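Local coordinates for novel protein similar to vertebrate potassium voltage-gated channel, subfamily H (Eag-related) family (Danio rerio, PDB 3UKN), which probably serves as the pore-forming subunit of a voltage-gated potassium channel, of which this piece is the cytoplasmic C-linker and cyclic nucleotide-binding homology domain, at residues Leu116-Leu130 and Asn161-Leu175. Numbering follows the deposited sequence.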
loop_
_atom_site.group_PDB
_atom_site.type_symbol
_atom_site.label_atom_id
_atom_site.label_comp_id
_atom_site.label_asym_id
_atom_site.label_seq_id
_atom_site.Cartn_x
_atom_site.Cartn_y
_atom_site.Cartn_z
ATOM N N LEU B 116 7.018 6.525 12.187
ATOM C CA LEU B 116 5.639 6.199 12.510
ATOM C C LEU B 116 4.787 6.232 11.239
ATOM O O LEU B 116 4.810 7.215 10.498
ATOM C CB LEU B 116 5.098 7.177 13.554
ATOM C CG LEU B 116 3.717 6.847 14.134
ATOM C CD1 LEU B 116 3.720 5.522 14.927
ATOM C CD2 LEU B 116 3.206 8.006 14.981
ATOM N N GLN B 117 4.040 5.165 10.982
ATOM C CA GLN B 117 3.238 5.102 9.764
ATOM C C GLN B 117 1.752 5.310 10.048
ATOM O O GLN B 117 0.960 5.529 9.143
ATOM C CB GLN B 117 3.429 3.746 9.080
ATOM C CG GLN B 117 4.861 3.428 8.664
ATOM C CD GLN B 117 5.297 4.223 7.461
ATOM O OE1 GLN B 117 4.468 4.642 6.648
ATOM N NE2 GLN B 117 6.602 4.463 7.347
ATOM N N ALA B 118 1.377 5.231 11.315
ATOM C CA ALA B 118 -0.031 5.261 11.691
ATOM C C ALA B 118 -0.186 5.604 13.163
ATOM O O ALA B 118 0.778 5.546 13.927
ATOM C CB ALA B 118 -0.664 3.888 11.427
ATOM N N ILE B 119 -1.414 5.941 13.560
ATOM C CA ILE B 119 -1.779 5.898 14.971
ATOM C C ILE B 119 -2.589 4.633 15.178
ATOM O O ILE B 119 -3.335 4.218 14.289
ATOM C CB ILE B 119 -2.588 7.134 15.419
ATOM C CG1 ILE B 119 -3.911 7.215 14.686
ATOM C CG2 ILE B 119 -1.815 8.402 15.141
ATOM C CD1 ILE B 119 -4.675 8.497 15.006
ATOM N N TYR B 120 -2.420 4.012 16.339
ATOM C CA TYR B 120 -3.024 2.712 16.630
ATOM C C TYR B 120 -3.915 2.783 17.869
ATOM O O TYR B 120 -3.661 3.550 18.799
ATOM C CB TYR B 120 -1.932 1.656 16.841
ATOM C CG TYR B 120 -0.967 1.575 15.699
ATOM C CD1 TYR B 120 -1.152 0.654 14.681
ATOM C CD2 TYR B 120 0.123 2.431 15.627
ATOM C CE1 TYR B 120 -0.269 0.577 13.613
ATOM C CE2 TYR B 120 1.003 2.376 14.570
ATOM C CZ TYR B 120 0.809 1.443 13.560
ATOM O OH TYR B 120 1.686 1.384 12.491
ATOM N N PHE B 121 -4.958 1.970 17.873
ATOM C CA PHE B 121 -5.886 1.935 18.989
ATOM C C PHE B 121 -5.980 0.482 19.422
ATOM O O PHE B 121 -6.219 -0.387 18.592
ATOM C CB PHE B 121 -7.256 2.478 18.535
ATOM C CG PHE B 121 -8.353 2.375 19.589
ATOM C CD1 PHE B 121 -8.593 3.419 20.472
ATOM C CD2 PHE B 121 -9.160 1.251 19.665
ATOM C CE1 PHE B 121 -9.605 3.335 21.442
ATOM C CE2 PHE B 121 -10.172 1.162 20.621
ATOM C CZ PHE B 121 -10.394 2.203 21.514
ATOM N N VAL B 122 -5.766 0.212 20.711
ATOM C CA VAL B 122 -5.932 -1.147 21.251
ATOM C C VAL B 122 -7.401 -1.482 21.578
ATOM O O VAL B 122 -7.956 -0.926 22.518
ATOM C CB VAL B 122 -5.095 -1.337 22.536
ATOM C CG1 VAL B 122 -4.990 -2.816 22.909
ATOM C CG2 VAL B 122 -3.719 -0.743 22.360
ATOM N N CYS B 123 -8.022 -2.387 20.814
ATOM C CA CYS B 123 -9.383 -2.868 21.143
ATOM C C CYS B 123 -9.373 -3.988 22.177
ATOM O O CYS B 123 -10.312 -4.133 22.942
ATOM C CB CYS B 123 -10.146 -3.382 19.913
ATOM S SG CYS B 123 -10.242 -2.275 18.522
ATOM N N SER B 124 -8.334 -4.812 22.163
ATOM C CA SER B 124 -8.154 -5.803 23.215
ATOM C C SER B 124 -6.698 -6.228 23.277
ATOM O O SER B 124 -5.929 -5.988 22.345
ATOM C CB SER B 124 -9.046 -7.018 22.984
ATOM O OG SER B 124 -8.840 -7.523 21.683
ATOM N N GLY B 125 -6.323 -6.861 24.378
ATOM C CA GLY B 125 -4.968 -7.324 24.553
ATOM C C GLY B 125 -4.134 -6.346 25.341
ATOM O O GLY B 125 -4.590 -5.254 25.696
ATOM N N SER B 126 -2.899 -6.742 25.617
ATOM C CA SER B 126 -1.981 -5.877 26.326
ATOM C C SER B 126 -0.671 -5.762 25.564
ATOM O O SER B 126 -0.317 -6.646 24.786
ATOM C CB SER B 126 -1.736 -6.405 27.731
ATOM O OG SER B 126 -2.971 -6.586 28.399
ATOM N N MET B 127 0.034 -4.657 25.783
ATOM C CA MET B 127 1.297 -4.409 25.106
ATOM C C MET B 127 2.204 -3.647 26.033
ATOM O O MET B 127 1.741 -2.941 26.931
ATOM C CB MET B 127 1.074 -3.556 23.864
ATOM C CG MET B 127 -0.257 -3.787 23.190
ATOM S SD MET B 127 -0.269 -2.983 21.598
ATOM C CE MET B 127 0.619 -4.194 20.630
ATOM N N GLU B 128 3.501 -3.774 25.806
ATOM C CA GLU B 128 4.474 -3.031 26.593
ATOM C C GLU B 128 5.152 -1.976 25.721
ATOM O O GLU B 128 5.388 -2.214 24.535
ATOM C CB GLU B 128 5.513 -3.993 27.175
ATOM C CG GLU B 128 6.206 -4.853 26.125
ATOM C CD GLU B 128 7.175 -5.869 26.722
ATOM O OE1 GLU B 128 7.456 -5.800 27.938
ATOM O OE2 GLU B 128 7.655 -6.743 25.966
ATOM N N VAL B 129 5.430 -0.804 26.292
ATOM C CA VAL B 129 6.369 0.134 25.668
ATOM C C VAL B 129 7.764 -0.159 26.240
ATOM O O VAL B 129 7.933 -0.259 27.452
ATOM C CB VAL B 129 5.999 1.606 25.923
ATOM C CG1 VAL B 129 6.949 2.539 25.179
ATOM C CG2 VAL B 129 4.559 1.887 25.503
ATOM N N LEU B 130 8.743 -0.334 25.355
ATOM C CA LEU B 130 10.121 -0.653 25.733
ATOM C C LEU B 130 11.054 0.355 25.098
ATOM O O LEU B 130 11.149 0.423 23.876
ATOM C CB LEU B 130 10.534 -2.032 25.204
ATOM C CG LEU B 130 9.826 -3.312 25.643
ATOM C CD1 LEU B 130 10.572 -4.495 25.085
ATOM C CD2 LEU B 130 9.781 -3.411 27.148
ATOM N N ASN B 161 10.234 0.991 21.375
ATOM C CA ASN B 161 9.590 -0.179 20.798
ATOM C C ASN B 161 8.225 -0.370 21.465
ATOM O O ASN B 161 8.069 -0.068 22.664
ATOM C CB ASN B 161 10.436 -1.446 21.025
ATOM C CG ASN B 161 11.889 -1.272 20.618
ATOM O OD1 ASN B 161 12.197 -1.102 19.440
ATOM N ND2 ASN B 161 12.791 -1.333 21.592
ATOM N N VAL B 162 7.242 -0.851 20.708
ATOM C CA VAL B 162 5.991 -1.311 21.309
ATOM C C VAL B 162 5.758 -2.754 20.912
ATOM O O VAL B 162 5.631 -3.063 19.725
ATOM C CB VAL B 162 4.733 -0.515 20.860
ATOM C CG1 VAL B 162 3.499 -1.120 21.533
ATOM C CG2 VAL B 162 4.846 0.976 21.189
ATOM N N LYS B 163 5.681 -3.628 21.907
ATOM C CA LYS B 163 5.575 -5.061 21.671
ATOM C C LYS B 163 4.293 -5.604 22.297
ATOM O O LYS B 163 3.970 -5.262 23.427
ATOM C CB LYS B 163 6.768 -5.770 22.308
ATOM C CG LYS B 163 8.110 -5.541 21.622
ATOM C CD LYS B 163 9.233 -6.245 22.375
ATOM C CE LYS B 163 8.975 -7.749 22.493
ATOM N NZ LYS B 163 10.094 -8.465 23.171
ATOM N N ALA B 164 3.563 -6.443 21.572
ATOM C CA ALA B 164 2.409 -7.114 22.152
ATOM C C ALA B 164 2.888 -7.984 23.294
ATOM O O ALA B 164 3.969 -8.569 23.227
ATOM C CB ALA B 164 1.698 -7.966 21.104
ATOM N N LEU B 165 2.093 -8.059 24.353
ATOM C CA LEU B 165 2.394 -8.941 25.474
ATOM C C LEU B 165 1.502 -10.162 25.401
ATOM O O LEU B 165 1.923 -11.272 25.717
ATOM C CB LEU B 165 2.160 -8.222 26.799
ATOM C CG LEU B 165 3.299 -7.326 27.254
ATOM C CD1 LEU B 165 2.785 -6.308 28.259
ATOM C CD2 LEU B 165 4.400 -8.193 27.843
ATOM N N THR B 166 0.255 -9.933 25.001
ATOM C CA THR B 166 -0.688 -11.009 24.739
ATOM C C THR B 166 -1.161 -10.871 23.294
ATOM O O THR B 166 -0.720 -9.967 22.563
ATOM C CB THR B 166 -1.903 -10.946 25.699
ATOM O OG1 THR B 166 -2.768 -9.862 25.329
ATOM C CG2 THR B 166 -1.437 -10.743 27.143
ATOM N N TYR B 167 -2.032 -11.782 22.874
ATOM C CA TYR B 167 -2.770 -11.606 21.636
ATOM C C TYR B 167 -3.521 -10.295 21.714
ATOM O O TYR B 167 -4.213 -10.034 22.704
ATOM C CB TYR B 167 -3.713 -12.784 21.398
ATOM C CG TYR B 167 -2.947 -14.008 20.978
ATOM C CD1 TYR B 167 -2.489 -14.127 19.675
ATOM C CD2 TYR B 167 -2.628 -15.009 21.884
ATOM C CE1 TYR B 167 -1.761 -15.221 19.265
ATOM C CE2 TYR B 167 -1.887 -16.120 21.485
ATOM C CZ TYR B 167 -1.458 -16.217 20.165
ATOM O OH TYR B 167 -0.723 -17.292 19.722
ATOM N N CYS B 168 -3.348 -9.466 20.681
ATOM C CA CYS B 168 -3.935 -8.125 20.624
ATOM C C CYS B 168 -4.790 -7.899 19.387
ATOM O O CYS B 168 -4.505 -8.408 18.304
ATOM C CB CYS B 168 -2.842 -7.056 20.624
ATOM S SG CYS B 168 -1.924 -6.906 22.140
ATOM N N ASP B 169 -5.833 -7.102 19.565
ATOM C CA ASP B 169 -6.672 -6.674 18.462
ATOM C C ASP B 169 -6.566 -5.155 18.322
ATOM O O ASP B 169 -7.015 -4.403 19.191
ATOM C CB ASP B 169 -8.114 -7.094 18.711
ATOM C CG ASP B 169 -8.988 -6.911 17.498
ATOM O OD1 ASP B 169 -8.712 -5.997 16.691
ATOM O OD2 ASP B 169 -9.960 -7.680 17.355
ATOM N N LEU B 170 -5.967 -4.712 17.223
ATOM C CA LEU B 170 -5.664 -3.310 17.021
ATOM C C LEU B 170 -6.466 -2.689 15.885
ATOM O O LEU B 170 -6.788 -3.356 14.909
ATOM C CB LEU B 170 -4.179 -3.167 16.711
ATOM C CG LEU B 170 -3.237 -3.723 17.776
ATOM C CD1 LEU B 170 -1.819 -3.830 17.215
ATOM C CD2 LEU B 170 -3.259 -2.823 18.987
ATOM N N GLN B 171 -6.794 -1.411 16.031
ATOM C CA GLN B 171 -7.313 -0.611 14.933
ATOM C C GLN B 171 -6.317 0.490 14.662
ATOM O O GLN B 171 -5.508 0.825 15.525
ATOM C CB GLN B 171 -8.656 0.026 15.288
ATOM C CG GLN B 171 -9.773 -0.954 15.431
ATOM C CD GLN B 171 -11.105 -0.292 15.692
ATOM O OE1 GLN B 171 -11.211 0.938 15.758
ATOM N NE2 GLN B 171 -12.135 -1.109 15.848
ATOM N N TYR B 172 -6.396 1.088 13.479
ATOM C CA TYR B 172 -5.439 2.127 13.131
ATOM C C TYR B 172 -5.857 2.885 11.886
ATOM O O TYR B 172 -6.679 2.411 11.095
ATOM C CB TYR B 172 -4.031 1.522 12.955
ATOM C CG TYR B 172 -3.870 0.598 11.758
ATOM C CD1 TYR B 172 -3.480 1.098 10.508
ATOM C CD2 TYR B 172 -4.088 -0.780 11.877
ATOM C CE1 TYR B 172 -3.314 0.234 9.392
ATOM C CE2 TYR B 172 -3.926 -1.646 10.763
ATOM C CZ TYR B 172 -3.548 -1.129 9.534
ATOM O OH TYR B 172 -3.391 -1.987 8.461
ATOM N N ILE B 173 -5.265 4.059 11.727
ATOM C CA ILE B 173 -5.432 4.902 10.560
ATOM C C ILE B 173 -4.026 5.400 10.166
ATOM O O ILE B 173 -3.262 5.860 11.025
ATOM C CB ILE B 173 -6.293 6.101 10.891
ATOM C CG1 ILE B 173 -7.618 5.648 11.497
ATOM C CG2 ILE B 173 -6.522 6.962 9.657
ATOM C CD1 ILE B 173 -8.599 6.778 11.707
ATOM N N SER B 174 -3.681 5.281 8.886
ATOM C CA SER B 174 -2.371 5.690 8.412
ATOM C C SER B 174 -2.277 7.185 8.536
ATOM O O SER B 174 -3.283 7.894 8.398
ATOM C CB SER B 174 -2.188 5.312 6.943
ATOM O OG SER B 174 -3.121 6.015 6.137
ATOM N N LEU B 175 -1.070 7.679 8.769
ATOM C CA LEU B 175 -0.856 9.128 8.834
ATOM C C LEU B 175 -1.188 9.758 7.489
ATOM O O LEU B 175 -1.705 10.870 7.417
ATOM C CB LEU B 175 0.593 9.444 9.217
ATOM C CG LEU B 175 0.979 8.910 10.590
ATOM C CD1 LEU B 175 2.282 9.569 11.073
ATOM C CD2 LEU B 175 -0.197 9.147 11.580
HETATM O O HOH W 1 -6.896 -9.929 21.947
HETATM O O HOH W 2 10.442 -7.934 25.788
HETATM O O HOH W 3 6.087 -8.733 24.350
#
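Tyr-120 and Tyr-172 sit opposite each other on two antiparallel strands as a non-hydrogen-bonded pair, and the two side chains run alongside each other in the same direction. The rings are oblique, planes at 42°, and the closest touch is made by Tyr-120 CD1 on Tyr-172 CB at 3.5 Å. Because chi1 of 68° sets Tyr-172 CG between its backbone N and carbonyl carbon, its ring passes beside Ala-118 CB; Tyr-120 OH hydrogen-bonds Asn-49 OD1 and Tyr-172 OH the backbone N of Asp-53. Further along that face Val-122 CG2 lies alongside Leu-170 CD2, 4.0 Å away, and Met-127 SD comes tip to tip with the same Leu-170 methyl.

Both chain segments turn from one sheet into the other of the beta-roll of a cyclic nucleotide-binding homology domain; strand pairing is interrupted after Ser-124 and resumes at Met-127 opposite Ala-164. A classic beta bulge marks the corner: Asp-169 O accepts from Cys-123 N (2.8 Å), nearly end-on to the carbonyl, and from Ser-124 N (3.3 Å) in its plane on a lone pair. Cys-123 SG, at the edge of the Phe-121 ring, rests 3.4 Å from Gln-171 CG. Past Gly-125, whose lack of a side chain lets it fit against the preceding carbonyl O, Tyr-167 O and Cys-168 CA, Ser-126 N donates to Thr-166 OG1.

On the second sheet Glu-128 and Lys-163 run alongside, yet OE2 and NZ remain 4.1 Å apart, too far for a salt bridge; a water accepts from Lys-163 NZ and donates to Glu-128 OE2. Leu-165 crosses the glutamate at about a right angle, its CD1 3.7 Å from Glu-128 CB.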